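Local structure of ApaG protein (Pseudomonas aeruginosa, 3NRF) at residues V7-R12 / V99-R104; S48-Q53 / G82-A87; H25-A30 / E89-Y94; A3-M8 / A39-S44. The protein is of unknown function but, as a small all-beta protein of the DUF4354 family made with a signal sequence, is probably exported from the cytoplasm. One frame throughout, in Å; residues are numbered along the deposited sequence.

Contact 1 (V7-R12 / V99-R104)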
loop_
_atom_site.group_PDB
_atom_site.type_symbol
_atom_site.label_atom_id
_atom_site.label_comp_id
_atom_site.label_asym_id
_atom_site.label_seq_id
_atom_site.Cartn_x
_atom_site.Cartn_y
_atom_site.Cartn_z
ATOM N N VAL B 7 -2.514 5.419 -30.014
ATOM C CA VAL B 7 -2.320 6.117 -28.755
ATOM C C VAL B 7 -1.761 5.155 -27.705
ATOM O O VAL B 7 -2.252 4.032 -27.488
ATOM C CB VAL B 7 -3.629 6.811 -28.295
ATOM C CG1 VAL B 7 -3.476 7.482 -26.908
ATOM C CG2 VAL B 7 -4.075 7.843 -29.355
HETATM N N MSE B 8 -0.708 5.616 -27.052
HETATM C CA MSE B 8 -0.072 4.875 -25.976
HETATM C C MSE B 8 -0.694 5.364 -24.677
HETATM O O MSE B 8 -0.886 6.577 -24.451
HETATM C CB MSE B 8 1.401 5.124 -25.962
HETATM C CG MSE B 8 2.016 4.902 -27.273
HETATM SE SE MSE B 8 3.947 5.057 -27.206
HETATM C CE MSE B 8 4.314 3.822 -25.793
ATOM N N VAL B 9 -1.044 4.419 -23.821
ATOM C CA VAL B 9 -1.655 4.698 -22.562
ATOM C C VAL B 9 -0.768 4.259 -21.418
ATOM O O VAL B 9 -0.539 3.062 -21.208
ATOM C CB VAL B 9 -3.018 3.925 -22.397
ATOM C CG1 VAL B 9 -3.696 4.283 -21.098
ATOM C CG2 VAL B 9 -3.924 4.258 -23.606
ATOM N N PHE B 10 -0.302 5.233 -20.650
ATOM C CA PHE B 10 0.563 4.978 -19.503
ATOM C C PHE B 10 -0.234 5.220 -18.275
ATOM O O PHE B 10 -0.895 6.248 -18.162
ATOM C CB PHE B 10 1.770 5.940 -19.502
ATOM C CG PHE B 10 2.680 5.803 -20.685
ATOM C CD1 PHE B 10 2.407 6.419 -21.885
ATOM C CD2 PHE B 10 3.861 5.055 -20.568
ATOM C CE1 PHE B 10 3.286 6.289 -22.952
ATOM C CE2 PHE B 10 4.721 4.925 -21.610
ATOM C CZ PHE B 10 4.434 5.533 -22.812
ATOM N N ALA B 11 -0.155 4.329 -17.315
ATOM C CA ALA B 11 -0.913 4.474 -16.093
ATOM C C ALA B 11 -0.148 4.092 -14.867
ATOM O O ALA B 11 0.631 3.149 -14.891
ATOM C CB ALA B 11 -2.218 3.661 -16.174
ATOM N N ARG B 12 -0.365 4.828 -13.783
ATOM C CA ARG B 12 0.284 4.545 -12.514
ATOM C C ARG B 12 -0.794 4.417 -11.451
ATOM O O ARG B 12 -1.671 5.303 -11.349
ATOM C CB ARG B 12 1.224 5.711 -12.140
ATOM C CG ARG B 12 1.962 5.541 -10.829
ATOM C CD ARG B 12 2.861 6.793 -10.552
ATOM N NE ARG B 12 2.044 7.966 -10.234
ATOM N N VAL B 99 -4.752 -0.188 -17.798
ATOM C CA VAL B 99 -5.625 0.862 -18.303
ATOM C C VAL B 99 -5.400 0.881 -19.819
ATOM O O VAL B 99 -4.269 0.950 -20.345
ATOM C CB VAL B 99 -5.395 2.239 -17.668
ATOM C CG1 VAL B 99 -6.356 3.234 -18.232
ATOM C CG2 VAL B 99 -5.592 2.110 -16.152
ATOM N N ARG B 100 -6.496 0.813 -20.544
ATOM C CA ARG B 100 -6.432 0.818 -21.991
ATOM C C ARG B 100 -7.603 1.588 -22.590
ATOM O O ARG B 100 -8.538 2.023 -21.883
ATOM C CB ARG B 100 -6.321 -0.627 -22.554
ATOM C CG ARG B 100 -7.339 -1.666 -22.079
ATOM C CD ARG B 100 -7.079 -3.046 -22.760
ATOM N NE ARG B 100 -7.301 -2.988 -24.197
ATOM C CZ ARG B 100 -6.947 -3.914 -25.099
ATOM N NH1 ARG B 100 -6.292 -5.028 -24.749
ATOM N NH2 ARG B 100 -7.237 -3.699 -26.377
ATOM N N LEU B 101 -7.529 1.780 -23.893
ATOM C CA LEU B 101 -8.602 2.444 -24.613
ATOM C C LEU B 101 -9.549 1.360 -25.177
ATOM O O LEU B 101 -9.130 0.230 -25.463
ATOM C CB LEU B 101 -8.050 3.296 -25.717
ATOM C CG LEU B 101 -7.429 4.633 -25.315
ATOM C CD1 LEU B 101 -6.714 5.191 -26.535
ATOM C CD2 LEU B 101 -8.473 5.651 -24.813
ATOM N N SER B 102 -10.834 1.720 -25.273
ATOM C CA SER B 102 -11.877 0.841 -25.793
ATOM C C SER B 102 -12.869 1.721 -26.536
ATOM O O SER B 102 -12.986 2.927 -26.266
ATOM C CB SER B 102 -12.635 0.159 -24.662
ATOM O OG SER B 102 -13.706 -0.636 -25.198
ATOM N N ASP B 103 -13.611 1.107 -27.439
ATOM C CA ASP B 103 -14.719 1.782 -28.080
ATOM C C ASP B 103 -16.057 1.249 -27.533
ATOM O O ASP B 103 -17.127 1.562 -28.076
ATOM C CB ASP B 103 -14.654 1.680 -29.603
ATOM C CG ASP B 103 -14.897 0.260 -30.135
ATOM O OD1 ASP B 103 -14.859 -0.692 -29.309
ATOM O OD2 ASP B 103 -15.127 0.147 -31.350
ATOM N N ARG B 104 -16.032 0.494 -26.448
ATOM C CA ARG B 104 -17.252 -0.082 -25.829
ATOM C C ARG B 104 -17.524 0.738 -24.587
ATOM O O ARG B 104 -17.070 0.407 -23.509
ATOM C CB ARG B 104 -17.035 -1.544 -25.513
ATOM C CG ARG B 104 -16.737 -2.367 -26.789
ATOM C CD ARG B 104 -16.706 -3.898 -26.573
ATOM N NE ARG B 104 -18.061 -4.435 -26.362
ATOM C CZ ARG B 104 -18.938 -4.615 -27.348
ATOM N NH1 ARG B 104 -18.599 -4.340 -28.588
ATOM N NH2 ARG B 104 -20.159 -5.096 -27.093
HETATM O O HOH W 1 -1.811 1.408 -19.213
#

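Contact 2 (S48-Q53 / G82-A87)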
loop_
_atom_site.group_PDB
_atom_site.type_symbol
_atom_site.label_atom_id
_atom_site.label_comp_id
_atom_site.label_asym_id
_atom_site.label_seq_id
_atom_site.Cartn_x
_atom_site.Cartn_y
_atom_site.Cartn_z
ATOM N N SER B 48 -14.140 6.753 -28.108
ATOM C CA SER B 48 -13.298 5.941 -27.228
ATOM C C SER B 48 -13.443 6.328 -25.740
ATOM O O SER B 48 -13.880 7.426 -25.388
ATOM C CB SER B 48 -11.830 6.128 -27.589
ATOM O OG SER B 48 -11.563 5.768 -28.936
ATOM N N CYS B 49 -13.056 5.409 -24.865
ATOM C CA CYS B 49 -13.082 5.650 -23.417
ATOM C C CYS B 49 -11.978 4.843 -22.772
ATOM O O CYS B 49 -11.513 3.856 -23.357
ATOM C CB CYS B 49 -14.413 5.214 -22.772
ATOM S SG CYS B 49 -14.967 3.511 -23.253
ATOM N N LEU B 50 -11.552 5.305 -21.598
ATOM C CA LEU B 50 -10.599 4.582 -20.779
ATOM C C LEU B 50 -11.310 3.483 -19.983
ATOM O O LEU B 50 -12.398 3.683 -19.383
ATOM C CB LEU B 50 -9.869 5.528 -19.807
ATOM C CG LEU B 50 -8.909 6.491 -20.477
ATOM C CD1 LEU B 50 -8.435 7.559 -19.436
ATOM C CD2 LEU B 50 -7.741 5.798 -21.124
ATOM N N VAL B 51 -10.684 2.321 -20.020
ATOM C CA VAL B 51 -11.148 1.192 -19.226
ATOM C C VAL B 51 -10.024 0.554 -18.449
ATOM O O VAL B 51 -8.910 0.459 -18.921
ATOM C CB VAL B 51 -11.864 0.137 -20.076
ATOM C CG1 VAL B 51 -13.130 0.719 -20.606
ATOM C CG2 VAL B 51 -10.974 -0.366 -21.187
ATOM N N ALA B 52 -10.333 0.157 -17.230
ATOM C CA ALA B 52 -9.390 -0.570 -16.390
ATOM C C ALA B 52 -9.779 -2.029 -16.478
ATOM O O ALA B 52 -10.973 -2.356 -16.509
ATOM C CB ALA B 52 -9.401 -0.051 -14.937
ATOM N N GLN B 53 -8.799 -2.923 -16.416
ATOM C CA GLN B 53 -9.044 -4.324 -16.625
ATOM C C GLN B 53 -8.140 -5.174 -15.730
ATOM O O GLN B 53 -6.981 -4.792 -15.472
ATOM C CB GLN B 53 -8.751 -4.617 -18.095
ATOM C CG GLN B 53 -9.276 -5.936 -18.588
ATOM C CD GLN B 53 -8.997 -6.154 -20.067
ATOM O OE1 GLN B 53 -7.941 -5.784 -20.581
ATOM N NE2 GLN B 53 -9.963 -6.733 -20.753
ATOM N N GLY B 82 -3.816 13.137 -16.769
ATOM C CA GLY B 82 -4.714 13.445 -15.658
ATOM C C GLY B 82 -5.047 12.204 -14.852
ATOM O O GLY B 82 -4.538 11.126 -15.112
ATOM N N ASP B 83 -5.909 12.356 -13.871
ATOM C CA ASP B 83 -6.379 11.237 -13.048
ATOM C C ASP B 83 -7.680 10.648 -13.541
ATOM O O ASP B 83 -8.507 11.336 -14.143
ATOM C CB ASP B 83 -6.554 11.695 -11.622
ATOM C CG ASP B 83 -5.236 12.199 -11.049
ATOM O OD1 ASP B 83 -4.285 11.397 -10.989
ATOM O OD2 ASP B 83 -5.138 13.391 -10.705
ATOM N N ALA B 84 -7.826 9.350 -13.312
ATOM C CA ALA B 84 -9.017 8.602 -13.707
ATOM C C ALA B 84 -9.334 7.655 -12.569
ATOM O O ALA B 84 -8.405 7.021 -12.003
ATOM C CB ALA B 84 -8.751 7.822 -14.991
ATOM N N ILE B 85 -10.592 7.565 -12.165
ATOM C CA ILE B 85 -10.955 6.704 -11.043
ATOM C C ILE B 85 -11.982 5.667 -11.488
ATOM O O ILE B 85 -13.034 6.049 -12.030
ATOM C CB ILE B 85 -11.534 7.508 -9.830
ATOM C CG1 ILE B 85 -10.538 8.530 -9.328
ATOM C CG2 ILE B 85 -11.872 6.587 -8.712
ATOM C CD1 ILE B 85 -11.083 9.367 -8.137
ATOM N N PHE B 86 -11.675 4.401 -11.267
ATOM C CA PHE B 86 -12.503 3.276 -11.631
ATOM C C PHE B 86 -13.127 2.646 -10.420
ATOM O O PHE B 86 -12.617 2.782 -9.296
ATOM C CB PHE B 86 -11.722 2.237 -12.463
ATOM C CG PHE B 86 -11.082 2.811 -13.713
ATOM C CD1 PHE B 86 -9.829 3.403 -13.645
ATOM C CD2 PHE B 86 -11.751 2.809 -14.953
ATOM C CE1 PHE B 86 -9.230 3.950 -14.756
ATOM C CE2 PHE B 86 -11.138 3.371 -16.073
ATOM C CZ PHE B 86 -9.872 3.928 -15.967
ATOM N N ALA B 87 -14.183 1.878 -10.640
ATOM C CA ALA B 87 -14.973 1.311 -9.532
ATOM C C ALA B 87 -15.459 -0.111 -9.747
ATOM O O ALA B 87 -15.593 -0.602 -10.872
ATOM C CB ALA B 87 -16.227 2.210 -9.300
#

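Contact 3 (H25-A30 / E89-Y94)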
loop_
_atom_site.group_PDB
_atom_site.type_symbol
_atom_site.label_atom_id
_atom_site.label_comp_id
_atom_site.label_asym_id
_atom_site.label_seq_id
_atom_site.Cartn_x
_atom_site.Cartn_y
_atom_site.Cartn_z
ATOM N N HIS B 25 -22.964 0.734 -2.664
ATOM C CA HIS B 25 -21.612 0.766 -2.138
ATOM C C HIS B 25 -20.655 0.417 -3.267
ATOM O O HIS B 25 -20.915 -0.515 -4.046
ATOM C CB HIS B 25 -21.445 -0.294 -1.040
ATOM C CG HIS B 25 -22.541 -0.289 -0.034
ATOM N ND1 HIS B 25 -22.818 0.802 0.757
ATOM C CD2 HIS B 25 -23.455 -1.231 0.303
ATOM C CE1 HIS B 25 -23.884 0.557 1.504
ATOM N NE2 HIS B 25 -24.259 -0.695 1.284
ATOM N N PHE B 26 -19.521 1.119 -3.356
ATOM C CA PHE B 26 -18.501 0.702 -4.300
ATOM C C PHE B 26 -17.100 1.096 -3.841
ATOM O O PHE B 26 -16.933 1.990 -3.044
ATOM C CB PHE B 26 -18.814 1.121 -5.739
ATOM C CG PHE B 26 -18.878 2.577 -5.994
ATOM C CD1 PHE B 26 -17.755 3.296 -6.350
ATOM C CD2 PHE B 26 -20.123 3.239 -6.040
ATOM C CE1 PHE B 26 -17.846 4.659 -6.646
ATOM C CE2 PHE B 26 -20.205 4.585 -6.352
ATOM C CZ PHE B 26 -19.059 5.309 -6.640
ATOM N N ARG B 27 -16.139 0.317 -4.304
ATOM C CA ARG B 27 -14.718 0.548 -4.051
ATOM C C ARG B 27 -14.144 1.272 -5.248
ATOM O O ARG B 27 -14.637 1.074 -6.394
ATOM C CB ARG B 27 -13.980 -0.763 -3.837
ATOM C CG ARG B 27 -14.147 -1.362 -2.476
ATOM C CD ARG B 27 -15.559 -1.890 -2.178
ATOM N NE ARG B 27 -15.576 -2.589 -0.892
ATOM C CZ ARG B 27 -16.643 -3.203 -0.381
ATOM N NH1 ARG B 27 -17.779 -3.201 -1.077
ATOM N NH2 ARG B 27 -16.549 -3.792 0.794
ATOM N N THR B 28 -13.169 2.149 -5.007
ATOM C CA THR B 28 -12.564 2.937 -6.073
ATOM C C THR B 28 -11.064 2.734 -6.141
ATOM O O THR B 28 -10.419 2.502 -5.118
ATOM C CB THR B 28 -12.826 4.438 -5.917
ATOM O OG1 THR B 28 -12.285 4.880 -4.660
ATOM C CG2 THR B 28 -14.341 4.731 -5.975
ATOM N N GLN B 29 -10.533 2.743 -7.362
ATOM C CA GLN B 29 -9.084 2.677 -7.595
ATOM C C GLN B 29 -8.718 3.812 -8.550
ATOM O O GLN B 29 -9.189 3.858 -9.686
ATOM C CB GLN B 29 -8.658 1.340 -8.215
ATOM C CG GLN B 29 -7.168 1.293 -8.571
ATOM C CD GLN B 29 -6.268 1.368 -7.357
ATOM O OE1 GLN B 29 -6.294 0.490 -6.492
ATOM N NE2 GLN B 29 -5.461 2.441 -7.302
ATOM N N ALA B 30 -7.845 4.724 -8.108
ATOM C CA ALA B 30 -7.406 5.822 -8.919
ATOM C C ALA B 30 -6.141 5.471 -9.652
ATOM O O ALA B 30 -5.376 4.645 -9.183
ATOM C CB ALA B 30 -7.156 7.085 -8.049
ATOM N N GLU B 89 -18.178 -2.978 -7.230
ATOM C CA GLU B 89 -18.989 -3.044 -6.006
ATOM C C GLU B 89 -18.230 -3.694 -4.885
ATOM O O GLU B 89 -18.398 -3.293 -3.715
ATOM C CB GLU B 89 -20.244 -3.884 -6.224
ATOM C CG GLU B 89 -21.105 -3.279 -7.296
ATOM C CD GLU B 89 -20.868 -3.886 -8.683
ATOM O OE1 GLU B 89 -19.726 -4.257 -9.051
ATOM O OE2 GLU B 89 -21.887 -4.060 -9.422
ATOM N N ASP B 90 -17.441 -4.701 -5.234
ATOM C CA ASP B 90 -16.585 -5.436 -4.332
ATOM C C ASP B 90 -15.147 -4.931 -4.455
ATOM O O ASP B 90 -14.928 -3.800 -4.900
ATOM C CB ASP B 90 -16.723 -6.962 -4.525
ATOM C CG ASP B 90 -16.426 -7.424 -5.955
ATOM O OD1 ASP B 90 -15.981 -6.568 -6.766
ATOM O OD2 ASP B 90 -16.692 -8.610 -6.258
ATOM N N ASP B 91 -14.183 -5.762 -4.066
ATOM C CA ASP B 91 -12.798 -5.377 -4.112
ATOM C C ASP B 91 -12.144 -5.627 -5.477
ATOM O O ASP B 91 -10.961 -5.346 -5.628
ATOM C CB ASP B 91 -11.971 -6.117 -3.062
ATOM C CG ASP B 91 -12.171 -5.587 -1.672
ATOM O OD1 ASP B 91 -12.978 -4.652 -1.478
ATOM O OD2 ASP B 91 -11.449 -6.105 -0.797
ATOM N N ALA B 92 -12.907 -6.063 -6.479
ATOM C CA ALA B 92 -12.254 -6.499 -7.750
ATOM C C ALA B 92 -11.458 -5.415 -8.445
ATOM O O ALA B 92 -10.414 -5.732 -9.080
ATOM C CB ALA B 92 -13.266 -7.103 -8.719
ATOM N N VAL B 93 -11.879 -4.159 -8.307
ATOM C CA VAL B 93 -11.149 -3.091 -8.960
ATOM C C VAL B 93 -9.724 -2.969 -8.467
ATOM O O VAL B 93 -8.867 -2.423 -9.162
ATOM C CB VAL B 93 -11.895 -1.769 -8.896
ATOM C CG1 VAL B 93 -11.853 -1.177 -7.440
ATOM C CG2 VAL B 93 -11.391 -0.780 -9.899
ATOM N N TYR B 94 -9.457 -3.462 -7.249
ATOM C CA TYR B 94 -8.096 -3.417 -6.725
ATOM C C TYR B 94 -7.157 -4.299 -7.465
ATOM O O TYR B 94 -5.903 -4.085 -7.384
ATOM C CB TYR B 94 -8.127 -3.738 -5.233
ATOM C CG TYR B 94 -8.917 -2.688 -4.493
ATOM C CD1 TYR B 94 -8.884 -1.337 -4.855
ATOM C CD2 TYR B 94 -9.679 -3.012 -3.380
ATOM C CE1 TYR B 94 -9.610 -0.407 -4.221
ATOM C CE2 TYR B 94 -10.381 -2.031 -2.678
ATOM C CZ TYR B 94 -10.353 -0.715 -3.106
ATOM O OH TYR B 94 -11.083 0.211 -2.352
#

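Contact 4 (A3-M8 / A39-S44)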
loop_
_atom_site.group_PDB
_atom_site.type_symbol
_atom_site.label_atom_id
_atom_site.label_comp_id
_atom_site.label_asym_id
_atom_site.label_seq_id
_atom_site.Cartn_x
_atom_site.Cartn_y
_atom_site.Cartn_z
ATOM N N ALA B 3 7.564 4.382 -34.257
ATOM C CA ALA B 3 6.501 4.496 -33.216
ATOM C C ALA B 3 5.172 3.942 -33.753
ATOM O O ALA B 3 4.868 4.099 -34.941
ATOM C CB ALA B 3 6.345 5.949 -32.779
ATOM N N PRO B 4 4.366 3.295 -32.880
ATOM C CA PRO B 4 3.094 2.714 -33.363
ATOM C C PRO B 4 2.073 3.765 -33.838
ATOM O O PRO B 4 2.069 4.906 -33.343
ATOM C CB PRO B 4 2.567 1.931 -32.152
ATOM C CG PRO B 4 3.271 2.515 -30.960
ATOM C CD PRO B 4 4.577 3.084 -31.433
ATOM N N ASP B 5 1.219 3.369 -34.787
ATOM C CA ASP B 5 0.185 4.257 -35.350
ATOM C C ASP B 5 -1.068 4.304 -34.441
ATOM O O ASP B 5 -2.210 4.193 -34.921
ATOM C CB ASP B 5 -0.193 3.794 -36.770
ATOM C CG ASP B 5 -1.080 4.799 -37.508
ATOM O OD1 ASP B 5 -0.945 6.024 -37.284
ATOM O OD2 ASP B 5 -1.908 4.355 -38.335
ATOM N N ALA B 6 -0.839 4.507 -33.141
ATOM C CA ALA B 6 -1.907 4.503 -32.152
ATOM C C ALA B 6 -1.531 5.281 -30.881
ATOM O O ALA B 6 -0.395 5.755 -30.682
ATOM C CB ALA B 6 -2.256 3.081 -31.798
ATOM N N VAL B 7 -2.514 5.419 -30.014
ATOM C CA VAL B 7 -2.320 6.117 -28.755
ATOM C C VAL B 7 -1.761 5.155 -27.705
ATOM O O VAL B 7 -2.252 4.032 -27.488
ATOM C CB VAL B 7 -3.629 6.811 -28.295
ATOM C CG1 VAL B 7 -3.476 7.482 -26.908
ATOM C CG2 VAL B 7 -4.075 7.843 -29.355
HETATM N N MSE B 8 -0.708 5.616 -27.052
HETATM C CA MSE B 8 -0.072 4.875 -25.976
HETATM C C MSE B 8 -0.694 5.364 -24.677
HETATM O O MSE B 8 -0.886 6.577 -24.451
HETATM C CB MSE B 8 1.401 5.124 -25.962
HETATM C CG MSE B 8 2.016 4.902 -27.273
HETATM SE SE MSE B 8 3.947 5.057 -27.206
HETATM C CE MSE B 8 4.314 3.822 -25.793
ATOM N N ALA B 39 1.639 8.362 -33.339
ATOM C CA ALA B 39 1.479 8.449 -34.799
ATOM C C ALA B 39 1.830 9.806 -35.395
ATOM O O ALA B 39 1.999 10.802 -34.679
ATOM C CB ALA B 39 0.035 8.071 -35.187
ATOM N N LYS B 40 1.936 9.828 -36.721
ATOM C CA LYS B 40 2.238 11.048 -37.458
ATOM C C LYS B 40 0.980 11.805 -37.878
ATOM O O LYS B 40 1.077 12.842 -38.532
ATOM C CB LYS B 40 3.122 10.751 -38.684
ATOM C CG LYS B 40 4.599 10.464 -38.376
ATOM C CD LYS B 40 5.262 11.642 -37.639
ATOM C CE LYS B 40 6.799 11.562 -37.627
ATOM N NZ LYS B 40 7.415 11.743 -38.984
ATOM N N SER B 41 -0.192 11.297 -37.511
ATOM C CA SER B 41 -1.448 11.993 -37.805
ATOM C C SER B 41 -2.309 12.178 -36.556
ATOM O O SER B 41 -2.135 11.494 -35.561
ATOM C CB SER B 41 -2.248 11.233 -38.853
ATOM O OG SER B 41 -2.570 9.950 -38.384
ATOM N N GLU B 42 -3.251 13.109 -36.637
ATOM C CA GLU B 42 -4.183 13.376 -35.543
ATOM C C GLU B 42 -5.145 12.189 -35.419
ATOM O O GLU B 42 -5.547 11.608 -36.428
ATOM C CB GLU B 42 -4.923 14.675 -35.829
ATOM C CG GLU B 42 -5.827 15.138 -34.749
ATOM C CD GLU B 42 -6.351 16.530 -35.000
ATOM O OE1 GLU B 42 -6.092 17.128 -36.092
ATOM O OE2 GLU B 42 -7.008 17.064 -34.089
ATOM N N ILE B 43 -5.476 11.816 -34.186
ATOM C CA ILE B 43 -6.334 10.661 -33.902
ATOM C C ILE B 43 -7.550 11.087 -33.090
ATOM O O ILE B 43 -7.410 11.781 -32.085
ATOM C CB ILE B 43 -5.503 9.551 -33.136
ATOM C CG1 ILE B 43 -4.373 9.013 -34.031
ATOM C CG2 ILE B 43 -6.379 8.377 -32.681
ATOM C CD1 ILE B 43 -3.440 7.970 -33.359
ATOM N N SER B 44 -8.754 10.735 -33.559
ATOM C CA SER B 44 -9.972 11.031 -32.813
ATOM C C SER B 44 -10.124 10.054 -31.664
ATOM O O SER B 44 -9.890 8.858 -31.827
ATOM C CB SER B 44 -11.233 10.923 -33.686
ATOM O OG SER B 44 -12.379 11.235 -32.903
#

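Contact 1 (V7-R12 / V99-R104)
Val9 and Ala11 face Val99 and Leu101 where the two outermost strands of a six-stranded antiparallel sheet come together. The sheet curls until these strands, 7-12 and 99-102, run at 145° with axes 6.8 Å apart, yet no backbone bond joins them directly and side chains fill the seam.

Val9 shows how. Its CB sits near Val99 O. From there CG1, anti to the backbone N (chi1 -177°), leans on the Val99 peptide, with CG1 3.5 Å from Val99 O, and reaches Val99 CG1 at 4.0 Å. The other branch turns to Leu101, with Val9 CG2 3.9 Å from Leu101 CG. A beta-branched residue suits this place because its two methyls serve two neighbours at once. Val7 CB continues the row, packing against Leu101 CD1 with the two side chains at about a right angle, while the small Ala11 lets its CB settle 3.7 Å from Val99 CG2.

Along the edge not bonded to strand 24-37, residues 8-12 pair antiparallel with a strand of the second subunit. A water bridges two backbone carbonyls, which as acceptors cannot bond each other, donating to Val9 O at 2.9 Å and to Val99 O at 2.7 Å.

Contact 2 (S48-Q53 / G82-A87)
Ala52 and Phe86 make the central interaction, a CH-pi contact. The Ala52 methyl stands almost squarely over the ring: CB is 3.6 Å from the centroid of the Phe86 ring and only 13° off its normal. With so central a position, CB has all six ring carbons within about 4.1 Å, and CG of Phe86 lies nearest to it at 3.5 Å. Alanine suits the spot because a single methyl can rest on the ring while the backbone of strand 49-53 stays close. Phe86 chi1, -56°, sets CG anti to the carbonyl carbon and beside the backbone N, starting the ring on its way toward the other strand.

Polar backbone atoms approach the same ring. Leu50 O lies at its edge, near the plane, 3.6 Å from Phe86 CE2, and that carbon is also 3.5 Å from Ala52 N. The weakly positive C-H rim of an aromatic ring is a favourable neighbour for a carbonyl oxygen.

The remaining apolar contacts are looser. Leu50 CB touches Phe86 CZ at 4.2 Å, and Leu50 CD1 spans the remaining distance to Ala84 CB at 4.5 Å, a long branch answering a short one.

The two strands are not neighbours in the sheet: strand 59-65 comes between them in its order, and their axes, 8.0 Å apart, cross at 52°. The sheet is therefore bent enough for its inner side to pack on itself. Leu62 of strand 59-65 touches both Ala84 and Phe86, Val93 touches Phe86, and Leu35 of strand 24-37 and Leu101 of strand 98-102 also touch Leu50.

Contact 3 (H25-A30 / E89-Y94)
Arg27 is a buried arginine whose guanidinium is held by a backbone carbonyl and a carboxylate in quite different ways. NH1 donates to Glu89 O at 2.7 Å, short but bent, with an N-H...O angle of 133°; the oxygen is tilted from the guanidinium plane, while the donor lies in the plane of the carbonyl. Asp91 OD1, 3.4 Å from Arg27 NE, stands well out of the guanidinium plane and attracts through charge without an N-H aimed at it. Arg27 NE and Asp91 OD1 each bond instead to Ser97 OG of the third subunit, so the ion pair belongs partly to an interface. The bend of the arginine chain at chi2, 69°, helps keep its methylenes against the loop, where CD lies 3.4 Å from Asp90 O.

The residues after strand 79-88 leave the sheet and fold back over strand 24-37. Asp90 forms an Asx turn, its OD1 accepting from Ala92 N from above the carboxylate plane, and a short 3-10 segment follows, bringing Val93 and Tyr94 to the strand. Val93 uses both methyls: CG1 rests near Arg27 O and CG2 meets Gln29 CB at 3.8 Å.

Tyr94 suits its place by being apolar along the ring and polar at the end. Thr28 O lies at the ring edge, near its plane, 3.1 Å from CE1. Tyr94 OH touches Arg27 CB and CG and bonds to Gly17 O. Next to it Gln29 OE1, 3.6 Å from Tyr94 CD1, accepts from Lys16 NZ, while Gln29 NE2 donates to Ala30 O at 2.9 Å and also to Gly14 O.

Contact 4 (A3-M8 / A39-S44)
The flat carboxylate of Asp5 turns OD1 to the Ala39 methyl, 3.1 Å from Ala39 CB, a tight contact for a methyl and an oxygen. Ser41 OG, 4.4 Å from Asp5 OD1, is too far for a hydrogen bond.

The motif behind this is an inverse gamma turn centred on Asp5, closed by a weak bond from Ala6 N to Pro4 O. It bends the chain just before strand 7-21 begins, and the proline, whose nitrogen has no hydrogen to give, still supplies the carbonyl the turn needs. A chi1 of -170° puts CG of Asp5 anti to the backbone N; from there OD1 reaches the Ala39 methyl. Alanine suits the place in that its single methyl packs against the turn, with Ala39 CB 3.8 Å from Asp5 CA. Pro4 O also comes within 3.5 Å of Ala39 N, but the angle is poor and no bond results; that N-H makes a weak bond to Asn37 OD1.

Beyond the turn the contact becomes apolar. Ile43, at the start of the short strand 43-44, extends its long branch toward residues 6-7. This strand pairs with 73-74, as in the backbone bond of Ile43 with Leu74. The side chains of Val7 and Ile43 lie alongside each other, pointing opposite ways, and Val7 CG2 has two carbons of Ile43, CG2 and CD1, each at 4.1 Å. The tip of the isoleucine reaches the backbone as well: Ile43 CD1 is 4.0 Å from Ala6 CA.

In the fold
Contacts 1 and 2 lie in the core, close to the centre of the chain, and are almost wholly apolar; contacts 3 and 4 are only partly buried, lie on opposite sides of that centre and bring in charged and polar groups. Strands 49-53 and 98-102 are neighbours, so contacts 1 and 2 are joined by backbone bonds such as Val51 N to Arg100 O. Contact 2 likewise borders contact 3, through Gln29 N and Phe86 O on adjoining strands. Contacts 1 and 4 share Val7 and Met8 on strand 7-21 and both touch the second subunit, whereas contact 3 meets the third.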